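Local atomic coordinates of putative hydrolase (Agrobacterium vitis, PDB entry 3LLC), a protein that probably hydrolyses acyl thioesters and esters as an alpha/beta hydrolase, perhaps releasing fatty acids from acylated proteins. Residues D86-R91 against M190-A195. Sequence-based numbering, arbitrary orientation.
With EDO (1,2-ethanediol), chain D.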
# COMPACT_ATOMS: atom_id res chain seq x y z
N ASP A 86 -12.54 -6.53 -11.15
CA ASP A 86 -12.57 -7.66 -10.20
C ASP A 86 -11.71 -7.40 -8.95
O ASP A 86 -11.73 -8.19 -8.01
CB ASP A 86 -12.15 -8.97 -10.89
CG ASP A 86 -13.15 -9.44 -11.95
OD1 ASP A 86 -14.35 -9.19 -11.80
OD2 ASP A 86 -12.74 -10.02 -12.97
N GLY A 87 -10.95 -6.30 -8.94
CA GLY A 87 -10.14 -5.94 -7.80
C GLY A 87 -10.89 -5.57 -6.52
O GLY A 87 -11.92 -4.92 -6.55
N THR A 88 -10.35 -5.99 -5.38
CA THR A 88 -10.87 -5.67 -4.06
C THR A 88 -9.66 -5.59 -3.11
O THR A 88 -8.58 -6.15 -3.40
CB THR A 88 -11.87 -6.75 -3.54
OG1 THR A 88 -11.17 -8.00 -3.41
CG2 THR A 88 -13.17 -6.94 -4.42
N ILE A 89 -9.83 -4.93 -1.97
CA ILE A 89 -8.82 -4.94 -0.93
C ILE A 89 -8.43 -6.40 -0.58
O ILE A 89 -7.21 -6.68 -0.47
CB ILE A 89 -9.24 -4.14 0.32
CG1 ILE A 89 -9.54 -2.66 -0.01
CG2 ILE A 89 -8.17 -4.19 1.38
CD1 ILE A 89 -8.37 -1.90 -0.52
N SER A 90 -9.40 -7.29 -0.41
CA SER A 90 -9.06 -8.69 -0.10
C SER A 90 -8.15 -9.35 -1.15
O SER A 90 -7.18 -10.05 -0.81
CB SER A 90 -10.30 -9.56 0.13
OG SER A 90 -11.02 -9.17 1.30
N ARG A 91 -8.48 -9.17 -2.45
CA ARG A 91 -7.68 -9.77 -3.53
C ARG A 91 -6.28 -9.17 -3.64
O ARG A 91 -5.29 -9.89 -3.89
CB ARG A 91 -8.41 -9.68 -4.90
CG ARG A 91 -9.49 -10.73 -5.04
CD ARG A 91 -10.41 -10.49 -6.20
NE ARG A 91 -9.79 -10.43 -7.53
CZ ARG A 91 -9.52 -11.48 -8.31
NH1 ARG A 91 -9.72 -12.74 -7.90
NH2 ARG A 91 -9.02 -11.28 -9.53
N MSE A 190 -16.50 -1.54 -2.45
CA MSE A 190 -17.11 -0.86 -1.30
C MSE A 190 -17.54 -1.91 -0.22
O MSE A 190 -17.30 -1.70 0.96
CB MSE A 190 -18.34 -0.03 -1.70
CG MSE A 190 -18.05 1.13 -2.73
SE MSE A 190 -16.98 2.49 -2.07
CE MSE A 190 -18.17 3.07 -0.65
N GLU A 191 -18.16 -3.00 -0.65
CA GLU A 191 -18.69 -4.02 0.30
C GLU A 191 -17.50 -4.71 1.02
O GLU A 191 -17.47 -4.82 2.23
CB GLU A 191 -19.55 -5.03 -0.42
CG GLU A 191 -20.92 -4.49 -0.88
CD GLU A 191 -21.70 -5.44 -1.76
OE1 GLU A 191 -21.18 -6.48 -2.23
OE2 GLU A 191 -22.86 -5.11 -2.01
N ASP A 192 -16.50 -5.09 0.24
CA ASP A 192 -15.31 -5.78 0.79
C ASP A 192 -14.41 -4.86 1.61
O ASP A 192 -13.68 -5.34 2.48
CB ASP A 192 -14.57 -6.51 -0.35
CG ASP A 192 -13.24 -7.14 0.10
OD1 ASP A 192 -13.27 -8.28 0.58
OD2 ASP A 192 -12.19 -6.50 -0.02
N GLY A 193 -14.47 -3.53 1.40
CA GLY A 193 -13.70 -2.62 2.20
C GLY A 193 -14.08 -2.72 3.69
O GLY A 193 -13.20 -2.57 4.55
N ARG A 194 -15.33 -3.02 3.99
CA ARG A 194 -15.79 -3.21 5.37
C ARG A 194 -15.25 -4.52 5.98
O ARG A 194 -14.99 -4.59 7.20
CB ARG A 194 -17.32 -3.09 5.51
CG ARG A 194 -17.77 -1.62 5.63
CD ARG A 194 -19.31 -1.47 5.53
NE ARG A 194 -19.69 -0.07 5.80
CZ ARG A 194 -19.94 0.45 7.00
NH1 ARG A 194 -19.90 -0.30 8.09
NH2 ARG A 194 -20.29 1.73 7.10
N ALA A 195 -15.09 -5.55 5.14
CA ALA A 195 -14.43 -6.80 5.56
C ALA A 195 -13.00 -6.54 6.03
O ALA A 195 -12.50 -7.25 6.87
CB ALA A 195 -14.46 -7.88 4.45
C1 EDO D . -10.21 -6.91 9.39
O1 EDO D . -10.16 -8.29 8.96
C2 EDO D . -8.87 -6.46 9.94
O2 EDO D . -9.00 -5.98 11.28
O HOH W 1 -12.49 -4.04 -1.14
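At the first turn of helix 89-103 in this alpha/beta hydrolase, the carboxylate of Asp192, from helix 187-195, grips Ser90 with both oxygens. Asp192 OD2 accepts from Ser90 N at 2.9 Å, with an N-H...O angle of 162°; the donor arrives on the syn side, 21° out of the carboxylate plane. The companion oxygen, Asp192 OD1, takes the hydroxyl of Ser90 OG through its syn lone pair at a short 2.5 Å. Two donors of one residue, one on each oxygen, restrict the rotation of the carboxylate, which reaches this turn with CG anti to the backbone N (chi1 174°). A water bridges the preceding amide, accepting from Ile89 N at 2.9 Å and donating to Asp192 OD2 at 2.7 Å. The helix's own N-cap, Thr88, closes the turn by accepting from Arg91 N at OG1 (3.1 Å), while its CB lies 3.5 Å from Asp192 OD2. An acidic group here probably also gains from the helix dipole. Asn196 ND2, just after Ala195, hydrogen-bonds both Ser90 OG and Asp192 O, and the end of the Ile89 side chain leads away from Asp192 to touch Met115 and Trp118 of helix 115-128, which follows strand 107-113 of the central sheet.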